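Long-range contact in ferric vibriobactin ABC transporter, periplasmic ferric vibriobactin-binding protein (Vibrio cholerae, PDB 3R5T), which binds ferric vibriobactin in the periplasm and probably hands it to an ABC transporter for uptake into the cell: residues V196-S208 with L215-A227. Sequence-based numbering, arbitrary orientation. Where two conformers were deposited one is given.
Sequences VLEEPDPAWQAGS and LRIHYEHLTQLQA. With VBN ((4S,5R)-N-{3-[(2,3-dihydroxybenzoyl)amino]propyl}-2-(2,3-dihydroxyphenyl)-N-[3-({[(4S,5R)-2-(2,3-dihydroxyphenyl)-5-met hyl-4,5-dihydro-1,3-oxazol-4-yl]carbonyl}amino)propyl]-5-methyl-4,5-dihydro-1,3-oxazole-4-carboxamide), chain B.
Trp204 lies over His221 in the C-terminal lobe of this periplasmic siderophore-binding fold, where the loop before edge strand 214-217 of the lobe's mixed sheet packs on that strand and the helical turns after it. The five-membered ring of Trp204 and the imidazole form an offset stack, centroids 3.8 Å apart and planes at 17°. His221 is fixed in its rotation by a nearly straight bond in its ring plane, ND1 to Gln224 OE1 at 2.6 Å. The indole edge reaches Leu225 CD2, while Trp204 CB rests on Ile217 CG2 at 3.7 Å. Leu215 CD2 touches Pro200 CB, Trp204 CB and, at 3.2 Å, Asp201 O.

Solvent enters beside exposed His218 and Gln224: one water joins Trp204 O to His218 N, and a second is held by Gln224 NE2 and, weakly, Trp204 NE1. Ala206 N donates to Arg216 O at 2.8 Å, tying the loop to a strand whose Arg216 side chain turns to the ferric siderophore, NH1 being paired with Asp213 and Phe214 O. At the other, buried end, the extended Glu198 side chain (chi2 -179°) brings OE1 to Asn166 ND2 and takes Gln226 N on the syn side of OE2 (2.8 Å, 170°) and Ala227 N from above the carboxylate plane at OE1, 3.0 Å away.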
loop_
_atom_site.group_PDB
_atom_site.type_symbol
_atom_site.label_atom_id
_atom_site.label_comp_id
_atom_site.label_asym_id
_atom_site.label_seq_id
_atom_site.Cartn_x
_atom_site.Cartn_y
_atom_site.Cartn_z
ATOM N N VAL A 196 -11.668 -13.613 5.466
ATOM C CA VAL A 196 -11.712 -13.364 6.901
ATOM C C VAL A 196 -10.278 -13.432 7.413
ATOM O O VAL A 196 -9.596 -14.460 7.252
ATOM C CB VAL A 196 -12.600 -14.389 7.623
ATOM C CG1 VAL A 196 -12.592 -14.115 9.109
ATOM C CG2 VAL A 196 -14.032 -14.368 7.051
ATOM N N LEU A 197 -9.836 -12.355 8.045
ATOM C CA LEU A 197 -8.417 -12.182 8.384
ATOM C C LEU A 197 -8.063 -12.591 9.804
ATOM O O LEU A 197 -8.789 -12.271 10.747
ATOM C CB LEU A 197 -7.981 -10.729 8.161
ATOM C CG LEU A 197 -7.668 -10.302 6.723
ATOM C CD1 LEU A 197 -6.531 -11.138 6.154
ATOM C CD2 LEU A 197 -8.909 -10.411 5.851
ATOM N N GLU A 198 -6.945 -13.303 9.948
ATOM C CA GLU A 198 -6.364 -13.558 11.263
ATOM C C GLU A 198 -5.504 -12.353 11.652
ATOM O O GLU A 198 -4.730 -11.830 10.833
ATOM C CB GLU A 198 -5.517 -14.829 11.259
ATOM C CG GLU A 198 -4.638 -14.992 12.504
ATOM C CD GLU A 198 -3.789 -16.260 12.456
ATOM O OE1 GLU A 198 -3.541 -16.760 11.347
ATOM O OE2 GLU A 198 -3.407 -16.767 13.523
ATOM N N GLU A 199 -5.646 -11.915 12.895
ATOM C CA GLU A 199 -4.823 -10.836 13.436
ATOM C C GLU A 199 -3.680 -11.443 14.241
ATOM O O GLU A 199 -3.891 -12.360 15.030
ATOM C CB GLU A 199 -5.657 -9.908 14.331
ATOM C CG GLU A 199 -4.884 -8.778 15.040
ATOM C CD GLU A 199 -4.711 -7.517 14.182
ATOM O OE1 GLU A 199 -4.256 -6.484 14.710
ATOM O OE2 GLU A 199 -5.026 -7.551 12.986
ATOM N N PRO A 200 -2.452 -10.944 14.029
ATOM C CA PRO A 200 -1.333 -11.429 14.847
ATOM C C PRO A 200 -1.488 -10.937 16.285
ATOM O O PRO A 200 -2.006 -9.841 16.504
ATOM C CB PRO A 200 -0.102 -10.775 14.198
ATOM C CG PRO A 200 -0.643 -9.546 13.525
ATOM C CD PRO A 200 -2.059 -9.859 13.115
ATOM N N ASP A 201 -1.078 -11.745 17.253
ATOM C CA ASP A 201 -1.171 -11.356 18.657
ATOM C C ASP A 201 -0.321 -10.113 18.897
ATOM O O ASP A 201 0.883 -10.134 18.658
ATOM C CB ASP A 201 -0.696 -12.514 19.535
ATOM C CG ASP A 201 -0.935 -12.279 21.020
ATOM O OD1 ASP A 201 -0.952 -11.117 21.461
ATOM O OD2 ASP A 201 -1.084 -13.281 21.755
ATOM N N PRO A 202 -0.941 -9.014 19.360
ATOM C CA PRO A 202 -0.190 -7.768 19.570
ATOM C C PRO A 202 1.010 -7.945 20.497
ATOM O O PRO A 202 1.989 -7.193 20.413
ATOM C CB PRO A 202 -1.229 -6.834 20.201
ATOM C CG PRO A 202 -2.549 -7.363 19.734
ATOM C CD PRO A 202 -2.379 -8.857 19.649
ATOM N N ALA A 203 0.941 -8.939 21.372
ATOM C CA ALA A 203 2.035 -9.179 22.306
ATOM C C ALA A 203 3.316 -9.636 21.608
ATOM O O ALA A 203 4.382 -9.660 22.216
ATOM C CB ALA A 203 1.618 -10.191 23.368
ATOM N N TRP A 204 3.208 -9.991 20.332
ATOM C CA TRP A 204 4.342 -10.519 19.593
ATOM C C TRP A 204 5.239 -9.417 19.037
ATOM O O TRP A 204 6.202 -9.720 18.347
ATOM C CB TRP A 204 3.872 -11.355 18.401
ATOM C CG TRP A 204 3.106 -12.616 18.710
ATOM C CD1 TRP A 204 3.021 -13.268 19.898
ATOM C CD2 TRP A 204 2.384 -13.400 17.762
ATOM N NE1 TRP A 204 2.246 -14.404 19.761
ATOM C CE2 TRP A 204 1.856 -14.512 18.451
ATOM C CE3 TRP A 204 2.126 -13.265 16.392
ATOM C CZ2 TRP A 204 1.074 -15.470 17.820
ATOM C CZ3 TRP A 204 1.345 -14.216 15.769
ATOM C CH2 TRP A 204 0.836 -15.309 16.480
ATOM N N GLN A 205 4.916 -8.154 19.296
ATOM C CA GLN A 205 5.716 -7.058 18.746
ATOM C C GLN A 205 7.203 -7.246 19.044
ATOM O O GLN A 205 7.587 -7.446 20.197
ATOM C CB GLN A 205 5.271 -5.704 19.292
ATOM C CG GLN A 205 6.105 -4.539 18.753
ATOM C CD GLN A 205 5.663 -3.213 19.324
ATOM O OE1 GLN A 205 4.530 -2.775 19.105
ATOM N NE2 GLN A 205 6.549 -2.572 20.078
ATOM N N ALA A 206 8.029 -7.146 18.005
ATOM C CA ALA A 206 9.468 -7.290 18.162
ATOM C C ALA A 206 10.083 -5.924 18.440
ATOM O O ALA A 206 9.958 -5.005 17.638
ATOM C CB ALA A 206 10.077 -7.928 16.890
ATOM N N GLY A 207 10.719 -5.777 19.595
ATOM C CA GLY A 207 11.341 -4.511 19.931
ATOM C C GLY A 207 10.360 -3.396 20.276
ATOM O O GLY A 207 9.191 -3.642 20.597
ATOM N N SER A 208 10.841 -2.156 20.195
ATOM C CA SER A 208 10.104 -1.000 20.703
ATOM C C SER A 208 9.381 -0.150 19.654
ATOM O O SER A 208 8.576 0.707 20.017
ATOM C CB SER A 208 11.035 -0.089 21.512
ATOM O OG SER A 208 12.074 0.412 20.691
ATOM N N LEU A 215 2.621 -6.153 11.909
ATOM C CA LEU A 215 3.276 -6.380 13.187
ATOM C C LEU A 215 4.598 -7.066 12.877
ATOM O O LEU A 215 4.613 -8.141 12.257
ATOM C CB LEU A 215 2.432 -7.289 14.098
ATOM C CG LEU A 215 2.922 -7.394 15.546
ATOM C CD1 LEU A 215 2.765 -6.069 16.255
ATOM C CD2 LEU A 215 2.146 -8.454 16.306
ATOM N N ARG A 216 5.706 -6.452 13.296
ATOM C CA ARG A 216 7.017 -7.071 13.171
ATOM C C ARG A 216 7.215 -8.025 14.343
ATOM O O ARG A 216 6.975 -7.652 15.494
ATOM C CB ARG A 216 8.107 -6.003 13.139
ATOM C CG ARG A 216 8.378 -5.439 11.765
ATOM C CD ARG A 216 7.193 -4.738 11.155
ATOM N NE ARG A 216 7.672 -3.843 10.105
ATOM C CZ ARG A 216 6.920 -2.973 9.448
ATOM N NH1 ARG A 216 5.612 -2.896 9.677
ATOM N NH2 ARG A 216 7.483 -2.202 8.521
ATOM N N ILE A 217 7.654 -9.252 14.049
ATOM C CA ILE A 217 7.700 -10.312 15.056
ATOM C C ILE A 217 8.970 -11.175 14.930
ATOM O O ILE A 217 9.503 -11.341 13.834
ATOM C CB ILE A 217 6.444 -11.233 14.949
ATOM C CG1 ILE A 217 6.466 -12.004 13.624
ATOM C CG2 ILE A 217 5.143 -10.421 15.108
ATOM C CD1 ILE A 217 5.368 -13.031 13.473
ATOM N N HIS A 218 9.430 -11.748 16.043
ATOM C CA HIS A 218 10.458 -12.780 15.962
ATOM C C HIS A 218 9.940 -13.920 15.091
ATOM O O HIS A 218 8.740 -14.245 15.113
ATOM C CB HIS A 218 10.839 -13.318 17.335
ATOM C CG HIS A 218 11.505 -12.314 18.221
ATOM N ND1 HIS A 218 11.611 -12.485 19.584
ATOM C CD2 HIS A 218 12.099 -11.131 17.944
ATOM C CE1 HIS A 218 12.244 -11.452 20.109
ATOM N NE2 HIS A 218 12.546 -10.613 19.136
ATOM N N TYR A 219 10.856 -14.507 14.327
ATOM C CA TYR A 219 10.559 -15.585 13.395
ATOM C C TYR A 219 9.717 -16.698 14.009
ATOM O O TYR A 219 8.771 -17.174 13.381
ATOM C CB TYR A 219 11.874 -16.172 12.898
ATOM C CG TYR A 219 11.752 -17.453 12.106
ATOM C CD1 TYR A 219 12.190 -18.658 12.640
ATOM C CD2 TYR A 219 11.202 -17.461 10.832
ATOM C CE1 TYR A 219 12.110 -19.832 11.925
ATOM C CE2 TYR A 219 11.101 -18.642 10.106
ATOM C CZ TYR A 219 11.547 -19.821 10.668
ATOM O OH TYR A 219 11.484 -20.996 9.966
ATOM N N GLU A 220 10.072 -17.109 15.221
ATOM C CA GLU A 220 9.397 -18.232 15.885
ATOM C C GLU A 220 7.882 -18.061 15.975
ATOM O O GLU A 220 7.138 -19.045 15.983
ATOM C CB GLU A 220 9.952 -18.475 17.299
ATOM C CG GLU A 220 11.334 -19.088 17.332
ATOM C CD GLU A 220 12.375 -18.162 16.757
ATOM O OE1 GLU A 220 12.261 -16.936 16.995
ATOM O OE2 GLU A 220 13.296 -18.661 16.069
ATOM N N HIS A 221 7.412 -16.822 16.077
ATOM C CA HIS A 221 5.968 -16.597 16.186
ATOM C C HIS A 221 5.187 -17.041 14.949
ATOM O O HIS A 221 3.974 -17.273 15.038
ATOM C CB HIS A 221 5.645 -15.135 16.513
ATOM C CG HIS A 221 6.027 -14.719 17.901
ATOM N ND1 HIS A 221 5.477 -15.284 19.032
ATOM C CD2 HIS A 221 6.893 -13.773 18.338
ATOM C CE1 HIS A 221 5.995 -14.712 20.106
ATOM N NE2 HIS A 221 6.859 -13.792 19.711
ATOM N N LEU A 222 5.853 -17.116 13.797
ATOM C CA LEU A 222 5.196 -17.619 12.591
ATOM C C LEU A 222 4.598 -19.001 12.804
ATOM O O LEU A 222 3.556 -19.329 12.224
ATOM C CB LEU A 222 6.165 -17.666 11.401
ATOM C CG LEU A 222 6.608 -16.342 10.765
ATOM C CD1 LEU A 222 7.604 -16.641 9.662
ATOM C CD2 LEU A 222 5.413 -15.543 10.224
ATOM N N THR A 223 5.236 -19.809 13.647
ATOM C CA THR A 223 4.723 -21.154 13.910
ATOM C C THR A 223 3.383 -21.143 14.631
ATOM O O THR A 223 2.707 -22.158 14.670
ATOM C CB THR A 223 5.686 -22.006 14.757
ATOM O OG1 THR A 223 5.787 -21.453 16.077
ATOM C CG2 THR A 223 7.066 -22.091 14.110
ATOM N N GLN A 224 3.009 -19.992 15.195
ATOM C CA GLN A 224 1.789 -19.887 15.997
ATOM C C GLN A 224 0.582 -19.408 15.201
ATOM O O GLN A 224 -0.527 -19.344 15.742
ATOM C CB GLN A 224 2.033 -18.979 17.203
ATOM C CG GLN A 224 3.137 -19.512 18.120
ATOM C CD GLN A 224 3.483 -18.560 19.258
ATOM O OE1 GLN A 224 3.990 -17.469 19.036
ATOM N NE2 GLN A 224 3.223 -18.991 20.491
ATOM N N LEU A 225 0.784 -19.098 13.923
ATOM C CA LEU A 225 -0.329 -18.646 13.083
ATOM C C LEU A 225 -1.355 -19.767 12.884
ATOM O O LEU A 225 -0.997 -20.925 12.662
ATOM C CB LEU A 225 0.193 -18.114 11.742
ATOM C CG LEU A 225 1.028 -16.842 11.854
ATOM C CD1 LEU A 225 1.749 -16.542 10.540
ATOM C CD2 LEU A 225 0.148 -15.677 12.259
ATOM N N GLN A 226 -2.638 -19.434 12.975
ATOM C CA GLN A 226 -3.655 -20.481 12.952
ATOM C C GLN A 226 -4.473 -20.566 11.665
ATOM O O GLN A 226 -5.176 -21.560 11.440
ATOM C CB GLN A 226 -4.594 -20.353 14.156
ATOM C CG GLN A 226 -3.908 -20.453 15.518
ATOM C CD GLN A 226 -3.555 -21.884 15.917
ATOM O OE1 GLN A 226 -3.411 -22.189 17.106
ATOM N NE2 GLN A 226 -3.415 -22.764 14.933
ATOM N N ALA A 227 -4.390 -19.543 10.823
ATOM C CA ALA A 227 -5.240 -19.513 9.638
ATOM C C ALA A 227 -4.948 -20.658 8.669
ATOM O O ALA A 227 -3.807 -21.123 8.520
ATOM C CB ALA A 227 -5.160 -18.160 8.927
HETATM C C VBN B . 12.683 -2.993 5.612
HETATM N N VBN B . 11.507 -0.750 5.528
HETATM O O VBN B . 12.357 -3.194 6.734
HETATM C CA VBN B . 12.531 -1.618 4.974
HETATM C CB VBN B . 13.808 -0.706 5.102
HETATM C CAB VBN B . 10.450 -2.737 -2.704
HETATM O OAC VBN B . 9.092 -7.185 5.904
HETATM O OAD VBN B . 13.629 -2.119 0.536
HETATM O OAF VBN B . 7.373 -1.475 5.086
HETATM O OAG VBN B . 7.982 1.353 8.781
HETATM O OAH VBN B . 8.947 1.039 4.416
HETATM O OAI VBN B . 9.509 -3.047 5.304
HETATM O OAJ VBN B . 9.327 -0.155 6.960
HETATM O OAK VBN B . 10.033 -1.001 2.991
HETATM C CAL VBN B . 5.687 -4.756 5.700
HETATM C CAM VBN B . 11.455 2.672 9.069
HETATM C CAN VBN B . 8.907 2.444 0.976
HETATM C CAO VBN B . 5.851 -3.351 5.459
HETATM C CAP VBN B . 10.057 2.514 9.291
HETATM C CAQ VBN B . 8.682 2.346 2.388
HETATM C CAR VBN B . 6.837 -5.618 5.824
HETATM C CAS VBN B . 12.128 1.861 8.144
HETATM C CAT VBN B . 9.539 1.389 0.269
HETATM C CAU VBN B . 12.854 -6.389 5.542
HETATM C CAV VBN B . 14.355 -4.983 2.720
HETATM C CAW VBN B . 11.689 -6.311 6.543
HETATM C CAX VBN B . 14.583 -4.751 1.208
HETATM C CAY VBN B . 13.837 -5.217 5.578
HETATM C CAZ VBN B . 13.887 -3.742 3.500
HETATM N NBB VBN B . 10.570 -5.445 6.180
HETATM N NBC VBN B . 13.324 -4.446 0.532
HETATM N NBD VBN B . 10.634 -2.176 0.732
HETATM O OBF VBN B . 10.750 -0.775 -1.144
HETATM C CBG VBN B . 9.274 -6.018 5.898
HETATM C CBH VBN B . 12.935 -3.057 0.269
HETATM C CBJ VBN B . 12.162 -0.056 6.606
HETATM C CBK VBN B . 7.166 -2.813 5.340
HETATM C CBL VBN B . 9.338 1.532 8.585
HETATM C CBM VBN B . 9.095 1.192 3.048
HETATM C CBN VBN B . 8.258 -3.622 5.463
HETATM C CBO VBN B . 9.992 0.767 7.708
HETATM C CBP VBN B . 9.705 0.177 2.361
HETATM C CBQ VBN B . 8.081 -5.087 5.713
HETATM C CBR VBN B . 11.431 0.950 7.459
HETATM C CBS VBN B . 9.915 0.270 0.912
HETATM C CBU VBN B . 11.284 -2.087 -1.614
HETATM C CBW VBN B . 10.690 -0.832 0.248
HETATM C CBX VBN B . 11.505 -2.871 -0.226
HETATM N NBY VBN B . 13.422 -4.005 4.865
HETATM O OG1 VBN B . 13.532 0.121 6.315
HETATM C CG2 VBN B . 14.326 -0.007 3.855
HETATM O O HOH W 1 8.530 -11.085 18.653
HETATM O O HOH W 2 3.868 -16.373 21.858
#